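Long-range contacts in xyloglucanase (Paenibacillus pabuli, PDB 2JEP), which hydrolyses xyloglucan of the plant cell wall as an endo-acting glycoside hydrolase of family 5: residues Ala80-Lys84 against Ile387-Met391; Ile231-Val235 against Gln304-Met308; Ser326-Tyr332 against Gly367-Phe371. All coordinates share one frame; numbering follows the deposited sequence. Where two conformers were deposited one is given.

Contacts 1 and 2 lie in the layer around a closed eight-stranded TIM barrel; contact 3 joins two loops that follow its strands. All are partly buried, but contact 3 alone has exposed residues among those that touch, Ser331 and Gln368. Contact 1, a turn against the last helix, is made by van der Waals and CH-pi packing, without polar bonds between the two segments, whereas contact 2 joins two near-parallel helices through an isoleucine knob with a watered polar rim. Contact 3, at about 21 Å the farthest of the three from the centre of the chain, relies chiefly on hydrogen bonds. Helix 336-353 neighbours all three, and the loop of contact 3 runs on into strand 374-375, which touches contact 1.

Contact 1: residues Ala80-Lys84 against Ile387-Met391; sequences AAGFK and INAIM
The Schellman motif that ends helix 72-80 brings Ala81, Gly82 and Phe83 against one side of helix 384-393, where Met391 reaches across to meet all three. Met391 was modelled in two conformers; in the one described here its chain turns about the CB-CG bond (chi2 -61°) and delivers the methyl CE squarely onto the Phe83 ring. CE stands 3.6 Å from the ring centroid and only 3° off the normal, a CH-pi contact over the middle of the face. SD lies behind it on nearly the same line, 5.4 Å from the centroid, giving a distant Met-aromatic contact. The same methyl also presses on the backbone of the turn, with CE 3.5 Å from Ala81 O. Gly82 has the positive phi that the Schellman turn needs, and any side chain there would run into the carbonyl oxygen of Ala81 and crowd Met391 SD.

In the (beta/alpha)8 barrel this turn leads into the second strand, 85-88, while helix 384-393 is the last helix and follows the eighth strand, 357-362, so the contact lies where the barrel closes on itself. Ile390 meets the Phe83 ring at its edge, CD1 standing 4.1 Å from CZ. With an alanine in place of Phe83, the surface beneath Met391 CE would vanish, and the thioether would probably be set free to turn while Ile390 and Trp46, whose ring also meets Phe83, faced a gap. One turn of helix before Met391, Ile387 uses its CG2 branch, which packs 4.1 Å from Ala81 CB; Phe374 of strand 374-375 adjoins both residues.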
ATOM      1  N   ALA A  80      10.760  -5.235  15.954  1.00  9.15           N
ATOM      2  CA  ALA A  80      11.958  -4.917  16.741  1.00 10.05           C
ATOM      3  C   ALA A  80      12.759  -3.788  16.100  1.00 10.32           C
ATOM      4  O   ALA A  80      13.463  -3.053  16.783  1.00 12.11           O
ATOM      5  CB  ALA A  80      12.827  -6.191  16.946  1.00 11.35           C
ATOM      6  N   ALA A  81      12.664  -3.662  14.776  1.00  9.83           N
ATOM      7  CA  ALA A  81      13.346  -2.581  14.043  1.00  9.70           C
ATOM      8  C   ALA A  81      12.633  -1.239  14.182  1.00  9.11           C
ATOM      9  O   ALA A  81      13.207  -0.250  13.761  1.00 11.14           O
ATOM     10  CB  ALA A  81      13.498  -2.928  12.555  1.00  9.98           C
ATOM     11  N   GLY A  82      11.424  -1.209  14.756  1.00  9.82           N
ATOM     12  CA  GLY A  82      10.742   0.009  15.087  1.00  9.11           C
ATOM     13  C   GLY A  82       9.505   0.328  14.276  1.00  8.74           C
ATOM     14  O   GLY A  82       8.819   1.307  14.558  1.00  9.86           O
ATOM     15  N   PHE A  83       9.209  -0.488  13.272  1.00  8.84           N
ATOM     16  CA  PHE A  83       8.012  -0.264  12.467  1.00  8.44           C
ATOM     17  C   PHE A  83       6.776  -0.579  13.318  1.00  8.86           C
ATOM     18  O   PHE A  83       6.758  -1.571  14.060  1.00 10.06           O
ATOM     19  CB  PHE A  83       8.062  -1.147  11.220  1.00  8.64           C
ATOM     20  CG  PHE A  83       9.175  -0.804  10.277  1.00  8.16           C
ATOM     21  CD1 PHE A  83       9.024   0.215   9.340  1.00  8.28           C
ATOM     22  CD2 PHE A  83      10.357  -1.495  10.298  1.00  8.85           C
ATOM     23  CE1 PHE A  83      10.022   0.524   8.451  1.00  8.87           C
ATOM     24  CE2 PHE A  83      11.392  -1.193   9.406  1.00  9.71           C
ATOM     25  CZ  PHE A  83      11.212  -0.175   8.475  1.00  9.02           C
ATOM     26  N   LYS A  84       5.730   0.237  13.174  1.00  8.39           N
ATOM     27  CA  LYS A  84       4.518   0.109  13.968  1.00  9.23           C
ATOM     28  C   LYS A  84       3.298  -0.357  13.163  1.00  8.09           C
ATOM     29  O   LYS A  84       2.258  -0.666  13.753  1.00  8.55           O
ATOM     30  CB  LYS A  84       4.214   1.428  14.669  1.00  9.55           C
ATOM     31  CG  LYS A  84       5.133   1.688  15.876  1.00 12.05           C
ATOM     32  CD  LYS A  84       4.805   3.030  16.519  1.00 14.78           C
ATOM     33  CE  LYS A  84       5.496   3.144  17.881  1.00 20.58           C
ATOM     34  NZ  LYS A  84       6.956   3.363  17.717  1.00 25.91           N
ATOM     35  N   ILE A 387      17.172   1.352   7.499  1.00  8.39           N
ATOM     36  CA  ILE A 387      16.247   1.333   8.617  1.00  8.68           C
ATOM     37  C   ILE A 387      16.488   2.523   9.512  1.00  8.35           C
ATOM     38  O   ILE A 387      15.548   3.216   9.933  1.00  8.59           O
ATOM     39  CB  ILE A 387      16.383   0.017   9.438  1.00  9.09           C
ATOM     40  CG1 ILE A 387      15.935  -1.167   8.587  1.00  9.36           C
ATOM     41  CG2 ILE A 387      15.572   0.079  10.727  1.00  9.54           C
ATOM     42  CD1 ILE A 387      16.209  -2.548   9.196  1.00 10.00           C
ATOM     43  N   ASN A 388      17.754   2.773   9.816  1.00  8.41           N
ATOM     44  CA  ASN A 388      18.062   3.906  10.696  1.00  8.80           C
ATOM     45  C   ASN A 388      17.604   5.229  10.078  1.00  8.36           C
ATOM     46  O   ASN A 388      17.150   6.132  10.777  1.00  9.31           O
ATOM     47  CB  ASN A 388      19.567   3.996  10.994  1.00  8.49           C
ATOM     48  CG  ASN A 388      20.066   2.913  11.914  1.00  9.89           C
ATOM     49  OD1 ASN A 388      19.292   2.231  12.560  1.00 11.59           O
ATOM     50  ND2 ASN A 388      21.383   2.761  11.979  1.00 10.27           N
ATOM     51  N   ALA A 389      17.781   5.367   8.762  1.00  8.42           N
ATOM     52  CA  ALA A 389      17.361   6.574   8.044  1.00  8.28           C
ATOM     53  C   ALA A 389      15.847   6.793   8.166  1.00  8.43           C
ATOM     54  O   ALA A 389      15.385   7.900   8.432  1.00  8.78           O
ATOM     55  CB  ALA A 389      17.796   6.470   6.585  1.00  9.11           C
ATOM     56  N   ILE A 390      15.066   5.724   8.021  1.00  7.93           N
ATOM     57  CA  ILE A 390      13.624   5.813   8.189  1.00  8.44           C
ATOM     58  C   ILE A 390      13.308   6.265   9.617  1.00  8.58           C
ATOM     59  O   ILE A 390      12.452   7.125   9.853  1.00  9.17           O
ATOM     60  CB  ILE A 390      12.933   4.453   7.861  1.00  7.94           C
ATOM     61  CG1 ILE A 390      13.060   4.161   6.358  1.00  9.17           C
ATOM     62  CG2 ILE A 390      11.458   4.437   8.311  1.00  9.32           C
ATOM     63  CD1 ILE A 390      12.665   2.730   5.960  1.00  9.62           C
ATOM     64  N   MET A 391      13.924   5.618  10.601  1.00  8.66           N
ATOM     65  CA  MET A 391      13.603   5.950  11.972  0.50  9.15           C
ATOM     66  C   MET A 391      14.042   7.372  12.340  1.00  9.08           C
ATOM     67  O   MET A 391      13.337   8.059  13.072  1.00 10.30           O
ATOM     68  CB  MET A 391      14.144   4.891  12.923  0.50  9.51           C
ATOM     69  CG  MET A 391      13.562   3.498  12.631  0.50 10.82           C
ATOM     70  SD  MET A 391      11.759   3.397  12.812  0.50 11.36           S
ATOM     71  CE  MET A 391      11.395   1.962  11.790  0.50 11.16           C
TER

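Contact 2: residues Ile231-Val235 against Gln304-Met308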
ATOM      1  N   ILE A 231      -0.332  10.606  -6.928  1.00  7.20           N
ATOM      2  CA  ILE A 231      -0.699  11.837  -6.214  1.00  7.70           C
ATOM      3  C   ILE A 231      -1.369  12.873  -7.126  1.00  8.59           C
ATOM      4  O   ILE A 231      -2.463  13.345  -6.836  1.00  8.27           O
ATOM      5  CB  ILE A 231       0.525  12.439  -5.490  1.00  7.56           C
ATOM      6  CG1 ILE A 231       0.885  11.561  -4.267  1.00  8.50           C
ATOM      7  CG2 ILE A 231       0.258  13.882  -5.059  1.00  8.62           C
ATOM      8  CD1 ILE A 231       2.201  11.937  -3.563  1.00  9.10           C
ATOM      9  N   ASP A 232      -0.726  13.204  -8.231  1.00  8.41           N
ATOM     10  CA  ASP A 232      -1.273  14.257  -9.100  1.00  8.81           C
ATOM     11  C   ASP A 232      -2.665  13.903  -9.601  1.00  8.78           C
ATOM     12  O   ASP A 232      -3.553  14.764  -9.665  1.00  9.43           O
ATOM     13  CB  ASP A 232      -0.391  14.457 -10.304  1.00  9.88           C
ATOM     14  CG  ASP A 232       0.890  15.228  -9.997  1.00 11.71           C
ATOM     15  OD1 ASP A 232       1.043  15.776  -8.892  1.00 11.96           O
ATOM     16  OD2 ASP A 232       1.714  15.292 -10.929  1.00 15.10           O
ATOM     17  N   TYR A 233      -2.872  12.647  -9.958  1.00  8.22           N
ATOM     18  CA  TYR A 233      -4.177  12.246 -10.497  1.00  8.70           C
ATOM     19  C   TYR A 233      -5.250  12.045  -9.424  1.00  8.56           C
ATOM     20  O   TYR A 233      -6.418  11.886  -9.765  1.00  8.34           O
ATOM     21  CB  TYR A 233      -4.058  10.990 -11.373  1.00  8.93           C
ATOM     22  CG  TYR A 233      -3.255  11.178 -12.648  1.00  9.36           C
ATOM     23  CD1 TYR A 233      -3.359  12.350 -13.389  1.00 10.84           C
ATOM     24  CD2 TYR A 233      -2.397  10.199 -13.108  1.00 10.29           C
ATOM     25  CE1 TYR A 233      -2.650  12.522 -14.554  1.00 11.90           C
ATOM     26  CE2 TYR A 233      -1.680  10.369 -14.282  1.00 11.45           C
ATOM     27  CZ  TYR A 233      -1.811  11.535 -14.986  1.00 11.76           C
ATOM     28  OH  TYR A 233      -1.090  11.714 -16.168  1.00 14.19           O
ATOM     29  N   THR A 234      -4.849  12.043  -8.159  1.00  8.16           N
ATOM     30  CA  THR A 234      -5.745  11.958  -7.021  1.00  8.12           C
ATOM     31  C   THR A 234      -6.107  13.341  -6.479  1.00  8.79           C
ATOM     32  O   THR A 234      -7.257  13.582  -6.108  1.00  9.19           O
ATOM     33  CB  THR A 234      -5.142  11.058  -5.924  1.00  7.96           C
ATOM     34  OG1 THR A 234      -4.786   9.798  -6.505  1.00  7.85           O
ATOM     35  CG2 THR A 234      -6.099  10.840  -4.790  1.00  8.96           C
ATOM     36  N   VAL A 235      -5.131  14.246  -6.425  1.00  9.00           N
ATOM     37  CA  VAL A 235      -5.416  15.582  -5.894  0.50  9.12           C
ATOM     38  C   VAL A 235      -5.923  16.554  -6.951  1.00 10.47           C
ATOM     39  O   VAL A 235      -6.642  17.491  -6.612  1.00 12.52           O
ATOM     40  CB  VAL A 235      -4.211  16.225  -5.152  0.50  8.48           C
ATOM     41  CG1 VAL A 235      -3.758  15.315  -4.010  0.50  9.15           C
ATOM     42  CG2 VAL A 235      -3.063  16.584  -6.128  0.50  7.61           C
ATOM     43  N   GLN A 304       4.797  17.557  -3.823  1.00  8.52           N
ATOM     44  CA  GLN A 304       3.928  16.411  -3.930  1.00  7.84           C
ATOM     45  C   GLN A 304       3.207  16.119  -2.623  1.00  7.76           C
ATOM     46  O   GLN A 304       1.989  15.940  -2.581  1.00  8.71           O
ATOM     47  CB  GLN A 304       4.737  15.195  -4.384  1.00  8.38           C
ATOM     48  CG  GLN A 304       5.158  15.260  -5.827  1.00  8.73           C
ATOM     49  CD  GLN A 304       4.041  14.941  -6.754  1.00  9.90           C
ATOM     50  OE1 GLN A 304       3.575  13.792  -6.770  1.00 12.20           O
ATOM     51  NE2 GLN A 304       3.585  15.928  -7.492  1.00 11.92           N
ATOM     52  N   PHE A 305       3.957  15.978  -1.542  1.00  8.41           N
ATOM     53  CA  PHE A 305       3.331  15.609  -0.280  1.00  8.19           C
ATOM     54  C   PHE A 305       2.493  16.750   0.271  1.00  8.62           C
ATOM     55  O   PHE A 305       1.405  16.508   0.831  1.00  8.86           O
ATOM     56  CB  PHE A 305       4.358  15.109   0.736  1.00  8.44           C
ATOM     57  CG  PHE A 305       4.825  13.679   0.518  1.00  8.51           C
ATOM     58  CD1 PHE A 305       4.722  13.052  -0.718  1.00  9.10           C
ATOM     59  CD2 PHE A 305       5.389  12.970   1.565  1.00  9.24           C
ATOM     60  CE1 PHE A 305       5.173  11.757  -0.889  1.00  8.65           C
ATOM     61  CE2 PHE A 305       5.858  11.668   1.400  1.00  8.66           C
ATOM     62  CZ  PHE A 305       5.738  11.067   0.161  1.00  8.29           C
ATOM     63  N   LYS A 306       2.926  17.994   0.072  1.00  8.84           N
ATOM     64  CA  LYS A 306       2.083  19.101   0.511  1.00  9.37           C
ATOM     65  C   LYS A 306       0.730  19.045  -0.200  1.00  9.36           C
ATOM     66  O   LYS A 306      -0.293  19.379   0.401  1.00 10.17           O
ATOM     67  CB  LYS A 306       2.748  20.451   0.281  1.00 11.13           C
ATOM     68  CG  LYS A 306       1.930  21.589   0.888  1.00 13.26           C
ATOM     69  CD  LYS A 306       2.691  22.902   0.850  1.00 17.23           C
ATOM     70  CE  LYS A 306       1.940  23.977   1.606  1.00 19.05           C
ATOM     71  NZ  LYS A 306       0.699  24.389   0.892  1.00 19.02           N
ATOM     72  N   SER A 307       0.695  18.607  -1.454  1.00  8.84           N
ATOM     73  CA  SER A 307      -0.576  18.592  -2.178  1.00  8.89           C
ATOM     74  C   SER A 307      -1.557  17.594  -1.562  1.00  9.68           C
ATOM     75  O   SER A 307      -2.768  17.855  -1.535  1.00 10.19           O
ATOM     76  CB  SER A 307      -0.365  18.355  -3.665  1.00  8.85           C
ATOM     77  OG  SER A 307      -0.072  17.008  -4.003  1.00  9.43           O
ATOM     78  N   MET A 308      -1.053  16.464  -1.049  1.00  9.17           N
ATOM     79  CA  MET A 308      -1.914  15.504  -0.376  1.00  8.94           C
ATOM     80  C   MET A 308      -2.407  16.050   0.962  1.00  9.16           C
ATOM     81  O   MET A 308      -3.558  15.842   1.349  1.00  9.95           O
ATOM     82  CB  MET A 308      -1.179  14.164  -0.160  1.00  9.34           C
ATOM     83  CG  MET A 308      -0.903  13.387  -1.426  1.00  9.64           C
ATOM     84  SD  MET A 308      -2.400  12.730  -2.225  1.00  9.62           S
ATOM     85  CE  MET A 308      -2.854  11.383  -1.093  1.00  9.65           C
TER
HETATM   86  O   HOH W   1       2.054  12.639  -8.744  1.00 11.45           O
HETATM   87  O   HOH W   2       0.284  17.322  -6.808  1.00 18.53           O
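Asp232 and Gln304 make the direct polar link between the two helices. Gln304 NE2 donates to Asp232 OD1 over 2.9 Å, in a fairly straight bond (162°) that leaves in the amide plane but meets the carboxylate on its syn side, 31° out of the carboxylate plane; the two flat groups are turned steeply against each other. A bend at chi2 swings the glutamine amide toward the aspartate.

Two waters extend this link. One accepts from the backbone N of Asp232 and donates to Gln304 OE1 at 2.7 Å, so both ends of the amide are engaged and its rotation is fixed. The other donates to Asp232 OD1 and also to Ser307 OG, the latter at 2.8 Å. Ser307 OG sits between its own backbone N and carbonyl carbon, which turns it back to donate to Gln304 O within the same helix, at 2.7 Å.

The apolar part centres on Ile231, a knob in the hole formed by Gln304, Phe305, Ser307 and Met308. Its CG2 branch fits closely against Ser307 OG, at 3.3 Å, while CG1 lies 3.8 Å from Met308 CG and CD1 approaches the Phe305 ring obliquely. One turn later Val235, in one of its two modelled conformers, sets CG1 beside Met308 SD.

Helix 231-235 follows the fifth barrel strand and helix 298-313 the sixth, and the short segments run nearly parallel, 27° apart with axes 9.9 Å from each other. Beneath them strand 259-265 supplies Ala263 to Ile231 and Met308, and Tyr265 to an edge-to-face pair with Phe305; Phe305 also reaches Val347 on helix 336-353.

Contact 3: residues Ser326-Tyr332 against Gly367-Phe371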
ATOM      1  N   SER A 326      13.496   2.601  -2.868  1.00  6.60           N
ATOM      2  CA  SER A 326      14.398   2.632  -4.004  1.00  6.55           C
ATOM      3  C   SER A 326      15.164   1.325  -4.137  1.00  6.43           C
ATOM      4  O   SER A 326      15.543   0.704  -3.129  1.00  6.86           O
ATOM      5  CB  SER A 326      15.332   3.837  -3.936  1.00  6.70           C
ATOM      6  OG  SER A 326      16.127   3.832  -2.770  1.00  7.67           O
ATOM      7  N   ILE A 327      15.379   0.916  -5.378  1.00  6.30           N
ATOM      8  CA  ILE A 327      16.012  -0.365  -5.630  1.00  7.48           C
ATOM      9  C   ILE A 327      17.532  -0.333  -5.467  1.00  7.15           C
ATOM     10  O   ILE A 327      18.198   0.693  -5.699  1.00  7.56           O
ATOM     11  CB  ILE A 327      15.664  -0.919  -7.033  1.00  7.25           C
ATOM     12  CG1 ILE A 327      16.185  -0.028  -8.188  1.00  7.50           C
ATOM     13  CG2 ILE A 327      14.167  -1.179  -7.110  1.00  7.73           C
ATOM     14  CD1 ILE A 327      16.006  -0.633  -9.524  1.00  9.16           C
ATOM     15  N   ASP A 328      18.090  -1.495  -5.121  1.00  6.86           N
ATOM     16  CA  ASP A 328      19.520  -1.640  -4.854  1.00  6.79           C
ATOM     17  C   ASP A 328      20.329  -1.572  -6.133  1.00  7.21           C
ATOM     18  O   ASP A 328      20.276  -2.482  -6.961  1.00  7.24           O
ATOM     19  CB  ASP A 328      19.749  -2.960  -4.130  1.00  6.82           C
ATOM     20  CG  ASP A 328      21.187  -3.191  -3.684  1.00  7.19           C
ATOM     21  OD1 ASP A 328      22.100  -2.560  -4.252  1.00  8.16           O
ATOM     22  OD2 ASP A 328      21.353  -4.042  -2.767  1.00  7.48           O
ATOM     23  N   LYS A 329      21.083  -0.478  -6.270  1.00  6.36           N
ATOM     24  CA  LYS A 329      21.952  -0.237  -7.436  1.00  6.61           C
ATOM     25  C   LYS A 329      23.425  -0.245  -7.042  1.00  6.44           C
ATOM     26  O   LYS A 329      24.246   0.324  -7.758  1.00  6.77           O
ATOM     27  CB  LYS A 329      21.557   1.061  -8.170  1.00  6.53           C
ATOM     28  CG  LYS A 329      20.173   0.998  -8.762  1.00  7.08           C
ATOM     29  CD  LYS A 329      19.854   2.211  -9.589  1.00  7.99           C
ATOM     30  CE  LYS A 329      18.447   2.191 -10.119  1.00  7.81           C
ATOM     31  NZ  LYS A 329      18.256   3.208 -11.217  1.00  8.19           N
ATOM     32  N   THR A 330      23.761  -0.907  -5.927  1.00  6.50           N
ATOM     33  CA  THR A 330      25.164  -0.993  -5.523  1.00  6.68           C
ATOM     34  C   THR A 330      26.040  -1.767  -6.514  1.00  7.02           C
ATOM     35  O   THR A 330      27.260  -1.575  -6.499  1.00  8.17           O
ATOM     36  CB  THR A 330      25.319  -1.639  -4.133  1.00  6.99           C
ATOM     37  OG1 THR A 330      24.756  -2.958  -4.131  1.00  7.89           O
ATOM     38  CG2 THR A 330      24.695  -0.777  -3.048  1.00  8.43           C
ATOM     39  N   SER A 331      25.426  -2.554  -7.405  1.00  6.81           N
ATOM     40  CA  SER A 331      26.159  -3.243  -8.476  1.00  6.90           C
ATOM     41  C   SER A 331      26.591  -2.282  -9.583  1.00  7.89           C
ATOM     42  O   SER A 331      27.428  -2.627 -10.416  1.00  8.66           O
ATOM     43  CB  SER A 331      25.325  -4.370  -9.090  1.00  7.89           C
ATOM     44  OG  SER A 331      24.145  -3.893  -9.714  1.00  8.72           O
ATOM     45  N   TYR A 332      26.002  -1.091  -9.600  1.00  7.94           N
ATOM     46  CA  TYR A 332      26.324  -0.060 -10.594  1.00  7.92           C
ATOM     47  C   TYR A 332      27.165   1.066  -9.994  1.00  8.28           C
ATOM     48  O   TYR A 332      28.013   1.634 -10.678  1.00 10.21           O
ATOM     49  CB  TYR A 332      25.032   0.533 -11.151  1.00  8.68           C
ATOM     50  CG  TYR A 332      24.053  -0.463 -11.766  1.00  7.87           C
ATOM     51  CD1 TYR A 332      24.310  -1.085 -12.978  1.00  9.28           C
ATOM     52  CD2 TYR A 332      22.855  -0.748 -11.163  1.00  8.85           C
ATOM     53  CE1 TYR A 332      23.390  -1.956 -13.552  1.00 10.64           C
ATOM     54  CE2 TYR A 332      21.953  -1.608 -11.698  1.00  8.65           C
ATOM     55  CZ  TYR A 332      22.214  -2.210 -12.908  1.00  9.04           C
ATOM     56  OH  TYR A 332      21.284  -3.035 -13.498  1.00 10.04           O
ATOM     57  N   GLY A 367      19.660  -8.150  -3.270  1.00  9.08           N
ATOM     58  CA  GLY A 367      20.494  -8.325  -4.427  1.00  8.78           C
ATOM     59  C   GLY A 367      20.177  -7.255  -5.450  1.00  7.77           C
ATOM     60  O   GLY A 367      19.585  -6.228  -5.134  1.00  8.52           O
ATOM     61  N   GLN A 368      20.589  -7.491  -6.680  1.00  8.13           N
ATOM     62  CA  GLN A 368      20.501  -6.473  -7.704  1.00  7.91           C
ATOM     63  C   GLN A 368      19.038  -6.094  -7.946  1.00  7.91           C
ATOM     64  O   GLN A 368      18.212  -6.953  -8.252  1.00 10.02           O
ATOM     65  CB  GLN A 368      21.162  -6.937  -9.007  1.00  8.26           C
ATOM     66  CG  GLN A 368      21.173  -5.846 -10.046  1.00  8.58           C
ATOM     67  CD  GLN A 368      21.832  -6.281 -11.341  1.00  9.81           C
ATOM     68  OE1 GLN A 368      21.344  -7.190 -12.041  1.00 12.02           O
ATOM     69  NE2 GLN A 368      22.950  -5.648 -11.665  1.00 10.13           N
ATOM     70  N   HIS A 369      18.737  -4.806  -7.792  1.00  6.78           N
ATOM     71  CA  HIS A 369      17.414  -4.241  -7.972  1.00  7.45           C
ATOM     72  C   HIS A 369      16.455  -4.587  -6.835  1.00  7.26           C
ATOM     73  O   HIS A 369      15.243  -4.394  -6.964  1.00  7.82           O
ATOM     74  CB  HIS A 369      16.781  -4.587  -9.326  1.00  8.15           C
ATOM     75  CG  HIS A 369      17.674  -4.388 -10.507  1.00  8.20           C
ATOM     76  ND1 HIS A 369      17.737  -5.295 -11.535  1.00  9.60           N
ATOM     77  CD2 HIS A 369      18.529  -3.387 -10.832  1.00  8.08           C
ATOM     78  CE1 HIS A 369      18.611  -4.873 -12.438  1.00  9.22           C
ATOM     79  NE2 HIS A 369      19.103  -3.712 -12.039  1.00  8.81           N
ATOM     80  N   GLY A 370      16.984  -5.073  -5.716  1.00  7.12           N
ATOM     81  CA  GLY A 370      16.150  -5.449  -4.585  1.00  7.48           C
ATOM     82  C   GLY A 370      15.696  -4.273  -3.749  1.00  7.41           C
ATOM     83  O   GLY A 370      16.272  -3.179  -3.774  1.00  7.27           O
ATOM     84  N   PHE A 371      14.639  -4.519  -2.977  1.00  6.95           N
ATOM     85  CA  PHE A 371      14.129  -3.547  -2.011  1.00  6.86           C
ATOM     86  C   PHE A 371      14.273  -4.000  -0.543  1.00  7.41           C
ATOM     87  O   PHE A 371      13.905  -3.264   0.362  1.00  7.00           O
ATOM     88  CB  PHE A 371      12.637  -3.289  -2.223  1.00  6.94           C
ATOM     89  CG  PHE A 371      12.270  -2.455  -3.411  1.00  7.22           C
ATOM     90  CD1 PHE A 371      12.231  -1.074  -3.310  1.00  7.16           C
ATOM     91  CD2 PHE A 371      11.808  -3.047  -4.567  1.00  7.38           C
ATOM     92  CE1 PHE A 371      11.777  -0.305  -4.368  1.00  6.86           C
ATOM     93  CE2 PHE A 371      11.342  -2.278  -5.633  1.00  7.82           C
ATOM     94  CZ  PHE A 371      11.324  -0.904  -5.515  1.00  7.32           C
TER
HETATM   95  O   HOH W   3      19.326  -5.595  -1.851  1.00  8.68           O
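Asp328 pairs with the 367-371 loop through both of its backbone polar atoms: its N donates to Gly370 O at 2.8 Å, and its O accepts from His369 N at 2.9 Å, along a lone pair in the carbonyl plane. These two backbone bonds hold a type II beta turn, Gly367 to Gly370, against the loop that leaves the seventh barrel strand; the turn itself follows the eighth. In a TIM barrel, loops after the strands lie on the face that carries the active site.

Two side-chain bonds lengthen the junction. Tyr332 OH and His369 NE2 are 2.7 Å apart, and either may donate; the rings meet rim to rim, with the hydroxyl in the plane of the imidazole. Gln368 stretches its chain out, with CG anti to the backbone N (chi1 -176°), so that NE2 reaches Ser331 OG at 2.9 Å in a nearly straight bond (166°). Its own CG lies over the centre of the imidazole face, so the histidine ring is held both at its edge and from above.

The Asp328 carboxylate steadies its own loop. OD1 accepts from Thr330 N, forming an Asx turn, and from Thr330 OG1 on its syn lone pair. OD2 is hydrogen-bonded to a water that in turn accepts from Gly367 N at 2.9 Å. Arg340 of helix 336-353 bonds to Ser326 O nearby.

Packing begins with Ile327, whose CD1 runs beside His369, touching CB and CD2 at about 4.0 Å. Its other branch lies over one face of Phe371, offset toward the rim, with Ile327 CG2 3.3 Å from Phe371 CZ.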